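Local coordinates for protein DNA polymerase III subunit delta (Bacillus subtilis, PDB 3ZH9) that probably acts as the wrench that opens the ring of the beta sliding clamp, so that the clamp-loader complex can place it on primed DNA, at residues A[173-179]-A[211-217]; A[44-48]-A[70-76]; A[248-252]-A[314-319]; A[264-268]-A[278-282]. Numbering follows the deposited sequence.

Overall arrangement
Along the chain, interaction 2 comes first and then interaction 1; interaction 3 follows, with interaction 4 lying between its two halves. Interaction 2 sits at one end of the molecule, beside the edge strand 49-53 of the five-stranded parallel sheet of the AAA+-like domain, and its centre is about 42 Å from that of interaction 1. Interaction 1 marks the passage from the small helical bundle that follows the sheet domain into the C-terminal helical domain, touching interaction 3 where Leu215 packs on Lys250. Interactions 3 and 4 use the two ends of helix 248-269, their centres about 25 Å apart. A probable clamp-contacting end is thus separated from the all-helical end by the middle bundle.

Interaction 1: residues A[173-179]-A[211-217]; sequences HLVLLVN and VARSLEQ. With SO4 (sulfate ion), chain M; SO4 (sulfate ion), chain H.
Residues 173-177 form the end of helix 168-177, and Val178 (phi/psi -104/14) is the first to leave helical geometry. Asn179 follows with positive phi (57/34), its N bonded back to Leu176 O at 3.2 Å. Opposite, 211-214 run extended and 215-217 start helix 215-227. The two segments advance in the same sense, CA atoms of Leu177 and Arg213 4.6 Å apart, Val178 and Ser214 5.4 Å, Asn179 and Gln217 5.5 Å. One straight backbone bond ties them: Ser214 N to Leu177 O, 3.0 Å.

Leu177 (m,t) is the most covered residue. Its CD1 meets Val211 CG1 at 3.9 Å, a methyl that also takes Leu174 CD1 at 3.9 Å, while Leu177 CD2 lies over a face of the Arg213 guanidinium. Two sulfates, probably from the crystallisation liquor, sit here: Arg213 NH2 donates to O2 of the chain M sulfate and Arg213 N to O2 of the chain H sulfate, each at 2.6 Å. At the far end Asn179 ND2 donates to Glu216 OE1 at 2.9 Å; that oxygen is also hydrogen-bonded by His181. Ser214 (p) accepts Gln217 N on OG at 2.9 Å.

One helix therefore finishes in a Schellman motif, Asn179 as C-prime residue and Gly180 N returning to Val175 O, against another begun by the Ser214 N-cap, at the entry to the C-terminal helical collar of clamp-loader subunits.

Interaction 2: residues A[44-48]-A[70-76]; sequences TKDFN and PFMGERR
Phe47 (chi1 m) offers a ring face to the edge of Phe71 (chi1 t) in a T-shaped stack: centroids 5.0 Å apart, planes at 87°, Phe47 CD2 to Phe71 CD2 3.4 Å. Phe47 belongs to the short, weakly bonded helix 45-48; Phe71 lies in the irregular loop that leads into strand 76-81. CA atoms of Phe47 and Phe71 are 6.2 Å apart, those of Asn48 and Arg76 4.6 Å. Asn48 (m) clasps the loop with both ends of its amide, Phe71 N donating to Asn48 OD1 (2.7 Å) and Asn48 ND2 to Phe71 O (2.8 Å). Arg76 NH1 binds Phe47 O at 2.9 Å while Arg76 NE and NH2 hold Thr68 O and Phe69 O. A water links Thr44 OG1 (2.6 Å) to Met72 O (2.8 Å), Met72 having positive phi (49/46). The loop holding exposed Phe71 lies beside the sheet of the AAA+-like domain and probably belongs to the clamp-binding site, as in the E. coli delta subunit.

Interaction 3: residues A[248-252]-A[314-319]; sequences PIKIM and MDYEMK
This is a near-antiparallel helix pair within the all-helical C-terminal collar domain: the start of helix 248-269 faces the end of helix 301-319. The short axes approach to 10.6 Å at a signed crossing angle of -162°, and the closest CA pair is Ile249 and Met318, 6.9 Å apart. No hydrogen bond crosses; methionines fill the gap.

Met314 (t,t,m) comes first, its SD 3.8 Å from Met252 CG, with Phe332 of helix 325-338 also against it. On the next residue, Asp315, the carboxylate meets the Met252 methyl, CE to OD1 3.2 Å, which Met252 reaches with chi1 t, chi2 -142° and chi3 p. One turn on from Met314, Met318 (m,t,t) reaches across to the other helix: its SD lies 3.9 Å from Ile249 CA and 4.1 Å from Met252 SD, and its CE 4.1 Å from Pro248 CB. Leu328 also packs on Met318, so helix 325-338 covers this seam as a third member. Last comes Lys319, which bends back along its own helix (chi4 p) to form a salt bridge with Asp315, NZ to OD1 2.8 Å, and sets that same NZ 3.7 Å from Ile249 CD1.

Interaction 4: residues A[264-268]-A[278-282]; sequences QTKYF and IASNL
Phe268, Ile278 and Leu282 carry most of this contact, all with CA-to-CB bonds directed at the facing helix and all with chi1 m. The short helical segments 264-268 and 278-282 pass 10.8 Å apart at a signed angle of 126°, with Thr265 and Ile278 closest, CA to CA 6.7 Å. Phe268 CB rests on Ile278 CG1 at 3.7 Å, and farther out its ring reaches Leu282, CE2 to CD2 4.1 Å, with CZ 3.7 Å from Asn281 OD1. These are two consecutive helices of the C-terminal collar domain, crossing obliquely and joined by a short connection whose Tyr273 packs on both Phe268 and Ile278; Val289 of helix 286-296 also packs on Ile278. Leu282 (m,t) sets CD1 against two adjacent residues, 3.8 Å from Gln264 CB and 4.1 Å from Thr265 OG1. That hydroxyl is hydrogen-bonded to Leu261 O within its own helix, and Thr265 O lies 4.0 Å from Ile278 CD1.

Interaction 1: residues A[173-179]-A[211-217]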
# COMPACT_ATOMS: atom_id res chain seq x y z
N HIS A 173 12.40 4.52 12.94
CA HIS A 173 11.49 5.40 13.66
C HIS A 173 10.44 5.99 12.72
O HIS A 173 9.26 6.10 13.06
CB HIS A 173 12.24 6.52 14.37
CG HIS A 173 11.40 7.22 15.39
ND1 HIS A 173 11.07 8.55 15.30
CD2 HIS A 173 10.79 6.75 16.50
CE1 HIS A 173 10.31 8.88 16.33
NE2 HIS A 173 10.12 7.81 17.07
N LEU A 174 10.87 6.35 11.52
CA LEU A 174 9.96 6.88 10.51
C LEU A 174 8.88 5.86 10.19
O LEU A 174 7.69 6.17 10.17
CB LEU A 174 10.74 7.25 9.24
CG LEU A 174 9.82 7.65 8.07
CD1 LEU A 174 8.86 8.74 8.52
CD2 LEU A 174 10.62 8.12 6.89
N VAL A 175 9.31 4.63 9.94
CA VAL A 175 8.40 3.54 9.64
C VAL A 175 7.39 3.31 10.78
O VAL A 175 6.21 3.07 10.54
CB VAL A 175 9.19 2.25 9.32
CG1 VAL A 175 8.28 0.99 9.33
CG2 VAL A 175 9.91 2.41 8.00
N LEU A 176 7.86 3.39 12.01
CA LEU A 176 6.97 3.30 13.17
C LEU A 176 5.90 4.41 13.17
O LEU A 176 4.72 4.16 13.43
CB LEU A 176 7.79 3.42 14.46
CG LEU A 176 7.01 3.57 15.77
CD1 LEU A 176 6.50 2.23 16.25
CD2 LEU A 176 7.87 4.21 16.86
N LEU A 177 6.33 5.64 12.89
CA LEU A 177 5.47 6.81 13.01
C LEU A 177 4.32 6.77 12.01
O LEU A 177 3.22 7.23 12.31
CB LEU A 177 6.29 8.10 12.79
CG LEU A 177 7.21 8.54 13.93
CD1 LEU A 177 8.10 9.69 13.45
CD2 LEU A 177 6.43 8.93 15.17
N VAL A 178 4.57 6.23 10.83
CA VAL A 178 3.54 6.25 9.81
C VAL A 178 2.89 4.88 9.68
O VAL A 178 2.16 4.62 8.72
CB VAL A 178 4.07 6.76 8.45
CG1 VAL A 178 4.63 8.18 8.62
CG2 VAL A 178 5.11 5.81 7.88
N ASN A 179 3.15 4.04 10.68
CA ASN A 179 2.55 2.71 10.73
C ASN A 179 2.85 1.88 9.49
O ASN A 179 1.99 1.11 9.04
CB ASN A 179 1.02 2.80 10.90
CG ASN A 179 0.45 1.67 11.75
OD1 ASN A 179 1.10 1.18 12.67
ND2 ASN A 179 -0.77 1.25 11.44
N VAL A 211 8.13 14.83 11.49
CA VAL A 211 7.13 13.82 11.08
C VAL A 211 6.17 13.52 12.21
O VAL A 211 6.59 13.02 13.27
CB VAL A 211 7.79 12.50 10.65
CG1 VAL A 211 6.73 11.45 10.29
CG2 VAL A 211 8.74 12.71 9.48
N ALA A 212 4.89 13.83 12.00
CA ALA A 212 3.89 13.62 13.05
C ALA A 212 3.45 12.16 13.11
O ALA A 212 3.19 11.53 12.08
CB ALA A 212 2.68 14.53 12.83
N ARG A 213 3.34 11.63 14.32
CA ARG A 213 2.80 10.29 14.52
C ARG A 213 1.39 10.25 13.94
O ARG A 213 0.56 11.09 14.27
CB ARG A 213 2.78 9.96 16.00
CG ARG A 213 2.63 8.49 16.32
CD ARG A 213 2.77 8.25 17.82
NE ARG A 213 4.14 8.48 18.26
CZ ARG A 213 5.01 7.52 18.57
NH1 ARG A 213 4.66 6.24 18.52
NH2 ARG A 213 6.24 7.85 18.95
N SER A 214 1.14 9.30 13.05
CA SER A 214 -0.17 9.22 12.40
C SER A 214 -1.30 8.92 13.41
O SER A 214 -1.08 8.33 14.47
CB SER A 214 -0.17 8.17 11.28
OG SER A 214 -0.23 6.86 11.81
N LEU A 215 -2.51 9.36 13.07
CA LEU A 215 -3.70 9.06 13.87
C LEU A 215 -3.87 7.56 14.06
O LEU A 215 -4.16 7.08 15.16
CB LEU A 215 -4.94 9.64 13.19
CG LEU A 215 -6.31 9.51 13.86
CD1 LEU A 215 -6.28 10.06 15.27
CD2 LEU A 215 -7.35 10.26 13.03
N GLU A 216 -3.67 6.81 12.98
CA GLU A 216 -3.82 5.36 13.01
C GLU A 216 -2.76 4.72 13.90
O GLU A 216 -3.01 3.73 14.58
CB GLU A 216 -3.74 4.79 11.59
CG GLU A 216 -3.85 3.27 11.54
CD GLU A 216 -3.72 2.70 10.13
OE1 GLU A 216 -2.57 2.63 9.62
OE2 GLU A 216 -4.76 2.31 9.55
N GLN A 217 -1.56 5.29 13.89
CA GLN A 217 -0.52 4.78 14.78
C GLN A 217 -0.86 5.13 16.23
O GLN A 217 -0.66 4.32 17.15
CB GLN A 217 0.85 5.34 14.39
CG GLN A 217 1.87 5.29 15.52
CD GLN A 217 2.35 3.89 15.79
OE1 GLN A 217 2.21 3.01 14.95
NE2 GLN A 217 2.91 3.67 16.97
S SO4 M . 8.52 11.10 18.77
O1 SO4 M . 8.81 11.01 17.33
O2 SO4 M . 7.97 9.83 19.25
O3 SO4 M . 7.54 12.16 19.03
O4 SO4 M . 9.74 11.42 19.50
S SO4 H . 4.04 14.05 17.05
O1 SO4 H . 5.31 14.80 17.07
O2 SO4 H . 4.31 12.72 16.51
O3 SO4 H . 3.05 14.72 16.21
O4 SO4 H . 3.55 13.95 18.43

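Interaction 2: residues A[44-48]-A[70-76]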
# COMPACT_ATOMS: atom_id res chain seq x y z
N THR A 44 0.36 15.95 -26.39
CA THR A 44 -0.09 14.86 -27.25
C THR A 44 -0.63 13.65 -26.46
O THR A 44 -0.77 12.56 -27.01
CB THR A 44 1.05 14.40 -28.21
OG1 THR A 44 2.24 14.13 -27.46
CG2 THR A 44 1.33 15.46 -29.27
N LYS A 45 -0.92 13.85 -25.18
CA LYS A 45 -1.29 12.73 -24.30
C LYS A 45 -2.59 12.06 -24.74
O LYS A 45 -2.78 10.85 -24.51
CB LYS A 45 -1.34 13.18 -22.83
CG LYS A 45 -2.75 13.33 -22.26
CD LYS A 45 -2.72 13.94 -20.86
CE LYS A 45 -2.92 12.92 -19.74
N ASP A 46 -3.48 12.82 -25.36
CA ASP A 46 -4.72 12.25 -25.88
C ASP A 46 -4.45 11.23 -26.98
O ASP A 46 -5.27 10.33 -27.23
CB ASP A 46 -5.62 13.35 -26.45
CG ASP A 46 -5.85 14.47 -25.47
OD1 ASP A 46 -5.99 14.20 -24.26
OD2 ASP A 46 -5.88 15.64 -25.91
N PHE A 47 -3.32 11.38 -27.67
CA PHE A 47 -3.02 10.57 -28.84
C PHE A 47 -2.03 9.46 -28.54
O PHE A 47 -2.05 8.42 -29.19
CB PHE A 47 -2.47 11.46 -29.95
CG PHE A 47 -3.22 12.75 -30.11
CD1 PHE A 47 -4.57 12.75 -30.36
CD2 PHE A 47 -2.56 13.96 -29.99
CE1 PHE A 47 -5.26 13.94 -30.49
CE2 PHE A 47 -3.24 15.14 -30.13
CZ PHE A 47 -4.60 15.14 -30.37
N ASN A 48 -1.16 9.68 -27.55
CA ASN A 48 -0.02 8.79 -27.35
C ASN A 48 -0.07 8.04 -26.02
O ASN A 48 0.91 7.41 -25.60
CB ASN A 48 1.28 9.57 -27.49
CG ASN A 48 1.51 10.07 -28.90
OD1 ASN A 48 1.36 9.32 -29.86
ND2 ASN A 48 1.87 11.34 -29.04
N PRO A 70 3.44 6.49 -32.93
CA PRO A 70 3.10 7.65 -32.12
C PRO A 70 2.66 8.80 -33.01
O PRO A 70 3.01 8.90 -34.20
CB PRO A 70 4.42 8.01 -31.42
CG PRO A 70 5.28 6.80 -31.57
CD PRO A 70 4.87 6.15 -32.85
N PHE A 71 1.87 9.69 -32.44
CA PHE A 71 1.36 10.80 -33.21
C PHE A 71 2.03 12.07 -32.73
O PHE A 71 1.83 12.49 -31.59
CB PHE A 71 -0.17 10.87 -33.08
CG PHE A 71 -0.78 12.04 -33.79
CD1 PHE A 71 -0.70 12.15 -35.16
CD2 PHE A 71 -1.45 13.02 -33.08
CE1 PHE A 71 -1.27 13.22 -35.81
CE2 PHE A 71 -2.03 14.09 -33.73
CZ PHE A 71 -1.94 14.19 -35.09
N MET A 72 2.83 12.66 -33.61
CA MET A 72 3.57 13.88 -33.29
C MET A 72 4.31 13.71 -31.97
O MET A 72 4.27 14.59 -31.11
CB MET A 72 2.63 15.08 -33.24
CG MET A 72 1.99 15.38 -34.60
SD MET A 72 0.82 16.74 -34.56
CE MET A 72 0.40 16.85 -36.30
N GLY A 73 4.97 12.57 -31.84
CA GLY A 73 5.73 12.24 -30.65
C GLY A 73 6.70 11.14 -31.01
O GLY A 73 6.57 10.52 -32.07
N GLU A 74 7.66 10.89 -30.13
CA GLU A 74 8.68 9.87 -30.37
C GLU A 74 8.18 8.51 -29.93
O GLU A 74 8.52 7.49 -30.52
CB GLU A 74 9.98 10.21 -29.63
N ARG A 75 7.36 8.49 -28.89
CA ARG A 75 6.92 7.23 -28.31
C ARG A 75 5.46 7.28 -27.91
O ARG A 75 4.90 8.34 -27.66
CB ARG A 75 7.75 6.85 -27.08
CG ARG A 75 9.07 6.16 -27.38
CD ARG A 75 9.36 5.14 -26.31
NE ARG A 75 10.75 4.70 -26.25
CZ ARG A 75 11.73 5.38 -25.66
NH1 ARG A 75 11.48 6.56 -25.10
NH2 ARG A 75 12.97 4.90 -25.66
N ARG A 76 4.88 6.09 -27.81
CA ARG A 76 3.50 5.89 -27.42
C ARG A 76 3.55 5.08 -26.12
O ARG A 76 4.49 4.32 -25.90
CB ARG A 76 2.82 5.13 -28.56
CG ARG A 76 1.54 4.45 -28.27
CD ARG A 76 1.07 3.70 -29.51
NE ARG A 76 0.71 4.61 -30.61
CZ ARG A 76 -0.16 5.61 -30.50
NH1 ARG A 76 -0.77 5.85 -29.34
NH2 ARG A 76 -0.43 6.38 -31.54
O HOH W 1 4.40 15.26 -28.41

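Interaction 3: residues A[248-252]-A[314-319]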
# COMPACT_ATOMS: atom_id res chain seq x y z
N PRO A 248 -14.44 12.85 18.13
CA PRO A 248 -14.69 11.64 18.92
C PRO A 248 -15.26 10.52 18.05
O PRO A 248 -14.91 9.35 18.23
CB PRO A 248 -15.74 12.10 19.93
CG PRO A 248 -15.46 13.56 20.11
CD PRO A 248 -15.01 14.06 18.77
N ILE A 249 -16.12 10.88 17.11
CA ILE A 249 -16.77 9.89 16.27
C ILE A 249 -15.74 9.23 15.34
O ILE A 249 -15.83 8.04 15.06
CB ILE A 249 -17.96 10.49 15.48
CG1 ILE A 249 -18.74 9.38 14.76
CG2 ILE A 249 -17.48 11.57 14.51
CD1 ILE A 249 -20.10 9.81 14.26
N LYS A 250 -14.77 10.02 14.88
CA LYS A 250 -13.72 9.50 14.00
C LYS A 250 -12.73 8.64 14.77
O LYS A 250 -12.31 7.59 14.30
CB LYS A 250 -12.97 10.65 13.30
CG LYS A 250 -12.04 10.17 12.19
CD LYS A 250 -11.21 11.31 11.62
N ILE A 251 -12.36 9.10 15.96
CA ILE A 251 -11.51 8.33 16.85
C ILE A 251 -12.14 6.96 17.11
O ILE A 251 -11.47 5.94 17.10
CB ILE A 251 -11.32 9.05 18.19
CG1 ILE A 251 -10.60 10.39 17.98
CG2 ILE A 251 -10.55 8.18 19.16
CD1 ILE A 251 -10.47 11.19 19.23
N MET A 252 -13.45 6.97 17.31
CA MET A 252 -14.17 5.77 17.68
C MET A 252 -14.18 4.77 16.52
O MET A 252 -13.97 3.57 16.71
CB MET A 252 -15.60 6.14 18.08
CG MET A 252 -16.52 4.94 18.28
SD MET A 252 -18.19 5.30 17.69
CE MET A 252 -17.89 5.46 15.92
N MET A 314 -21.91 2.63 20.87
CA MET A 314 -21.44 4.01 20.96
C MET A 314 -21.62 4.74 19.64
O MET A 314 -21.97 5.92 19.60
CB MET A 314 -19.97 4.05 21.37
CG MET A 314 -19.43 5.47 21.49
SD MET A 314 -17.66 5.44 21.84
CE MET A 314 -17.67 4.48 23.35
N ASP A 315 -21.38 4.03 18.54
CA ASP A 315 -21.55 4.62 17.22
C ASP A 315 -22.98 5.10 17.05
O ASP A 315 -23.23 6.17 16.51
CB ASP A 315 -21.19 3.61 16.13
CG ASP A 315 -21.41 4.17 14.74
OD1 ASP A 315 -20.58 4.97 14.27
OD2 ASP A 315 -22.43 3.81 14.11
N TYR A 316 -23.93 4.30 17.52
CA TYR A 316 -25.34 4.64 17.41
C TYR A 316 -25.72 5.78 18.34
O TYR A 316 -26.47 6.68 17.97
CB TYR A 316 -26.20 3.41 17.69
CG TYR A 316 -27.68 3.72 17.80
CD1 TYR A 316 -28.44 3.94 16.66
CD2 TYR A 316 -28.30 3.80 19.04
CE1 TYR A 316 -29.79 4.23 16.76
CE2 TYR A 316 -29.64 4.09 19.14
CZ TYR A 316 -30.39 4.30 18.00
OH TYR A 316 -31.73 4.59 18.10
N GLU A 317 -25.20 5.75 19.57
CA GLU A 317 -25.50 6.78 20.55
C GLU A 317 -24.88 8.12 20.18
O GLU A 317 -25.35 9.18 20.60
CB GLU A 317 -25.05 6.33 21.94
CG GLU A 317 -25.96 5.29 22.57
CD GLU A 317 -25.41 4.74 23.88
OE1 GLU A 317 -24.19 4.84 24.11
OE2 GLU A 317 -26.21 4.20 24.68
N MET A 318 -23.82 8.07 19.37
CA MET A 318 -23.17 9.29 18.90
C MET A 318 -23.88 9.87 17.67
O MET A 318 -24.10 11.08 17.57
CB MET A 318 -21.69 9.03 18.58
CG MET A 318 -20.76 9.12 19.78
SD MET A 318 -19.03 9.03 19.29
CE MET A 318 -18.24 9.00 20.89
N LYS A 319 -24.23 8.99 16.73
CA LYS A 319 -24.85 9.40 15.48
C LYS A 319 -26.27 9.94 15.70
O LYS A 319 -26.71 10.87 15.03
CB LYS A 319 -24.87 8.25 14.47
CG LYS A 319 -23.59 8.10 13.64
CD LYS A 319 -23.63 6.84 12.77
CE LYS A 319 -22.53 6.84 11.72
NZ LYS A 319 -21.16 6.87 12.31

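Interaction 4: residues A[264-268]-A[278-282]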
# COMPACT_ATOMS: atom_id res chain seq x y z
N GLN A 264 -10.63 -10.63 13.88
CA GLN A 264 -10.41 -11.42 12.66
C GLN A 264 -9.05 -12.14 12.64
O GLN A 264 -8.95 -13.33 12.33
CB GLN A 264 -10.50 -10.52 11.44
CG GLN A 264 -11.91 -10.07 11.09
CD GLN A 264 -11.89 -8.95 10.07
OE1 GLN A 264 -11.09 -8.02 10.18
NE2 GLN A 264 -12.75 -9.04 9.08
N THR A 265 -8.01 -11.38 12.94
CA THR A 265 -6.67 -11.92 12.97
C THR A 265 -6.55 -13.05 14.01
O THR A 265 -5.98 -14.11 13.73
CB THR A 265 -5.66 -10.79 13.25
OG1 THR A 265 -5.69 -9.86 12.15
CG2 THR A 265 -4.28 -11.35 13.35
N LYS A 266 -7.10 -12.83 15.20
CA LYS A 266 -7.06 -13.85 16.26
C LYS A 266 -7.76 -15.12 15.80
O LYS A 266 -7.28 -16.22 16.02
CB LYS A 266 -7.70 -13.32 17.55
CG LYS A 266 -7.55 -14.23 18.76
CD LYS A 266 -8.35 -13.69 19.95
CE LYS A 266 -8.05 -14.45 21.24
NZ LYS A 266 -6.65 -14.28 21.73
N TYR A 267 -8.91 -14.96 15.16
CA TYR A 267 -9.70 -16.07 14.65
C TYR A 267 -8.92 -16.93 13.64
O TYR A 267 -8.93 -18.17 13.72
CB TYR A 267 -10.98 -15.53 14.00
CG TYR A 267 -11.81 -16.62 13.34
CD1 TYR A 267 -12.65 -17.44 14.09
CD2 TYR A 267 -11.75 -16.82 11.96
CE1 TYR A 267 -13.41 -18.44 13.49
CE2 TYR A 267 -12.50 -17.81 11.35
CZ TYR A 267 -13.34 -18.61 12.11
OH TYR A 267 -14.07 -19.58 11.47
N PHE A 268 -8.25 -16.29 12.70
CA PHE A 268 -7.48 -17.04 11.71
C PHE A 268 -6.14 -17.53 12.25
O PHE A 268 -5.70 -18.61 11.89
CB PHE A 268 -7.29 -16.22 10.44
CG PHE A 268 -8.55 -16.02 9.65
CD1 PHE A 268 -9.20 -17.10 9.07
CD2 PHE A 268 -9.08 -14.75 9.50
CE1 PHE A 268 -10.37 -16.91 8.33
CE2 PHE A 268 -10.26 -14.56 8.76
CZ PHE A 268 -10.90 -15.64 8.18
N ILE A 278 -3.35 -14.37 6.19
CA ILE A 278 -4.37 -13.55 6.84
C ILE A 278 -4.47 -12.21 6.11
O ILE A 278 -5.57 -11.73 5.83
CB ILE A 278 -4.09 -13.37 8.35
CG1 ILE A 278 -4.20 -14.73 9.06
CG2 ILE A 278 -5.08 -12.38 8.98
CD1 ILE A 278 -3.71 -14.73 10.53
N ALA A 279 -3.32 -11.63 5.79
CA ALA A 279 -3.31 -10.36 5.08
C ALA A 279 -4.06 -10.50 3.76
O ALA A 279 -4.87 -9.64 3.40
CB ALA A 279 -1.88 -9.87 4.83
N SER A 280 -3.81 -11.57 3.03
CA SER A 280 -4.44 -11.70 1.72
C SER A 280 -5.92 -12.05 1.85
O SER A 280 -6.74 -11.61 1.04
CB SER A 280 -3.69 -12.67 0.79
OG SER A 280 -3.57 -13.95 1.36
N ASN A 281 -6.28 -12.82 2.88
CA ASN A 281 -7.68 -13.10 3.17
C ASN A 281 -8.43 -11.82 3.56
O ASN A 281 -9.55 -11.58 3.10
CB ASN A 281 -7.82 -14.17 4.25
CG ASN A 281 -9.27 -14.52 4.56
OD1 ASN A 281 -9.99 -13.73 5.17
ND2 ASN A 281 -9.69 -15.71 4.15
N LEU A 282 -7.81 -11.00 4.39
CA LEU A 282 -8.43 -9.76 4.87
C LEU A 282 -8.27 -8.58 3.93
O LEU A 282 -8.94 -7.55 4.09
CB LEU A 282 -7.88 -9.40 6.25
CG LEU A 282 -8.24 -10.45 7.31
CD1 LEU A 282 -7.89 -9.96 8.70
CD2 LEU A 282 -9.72 -10.81 7.20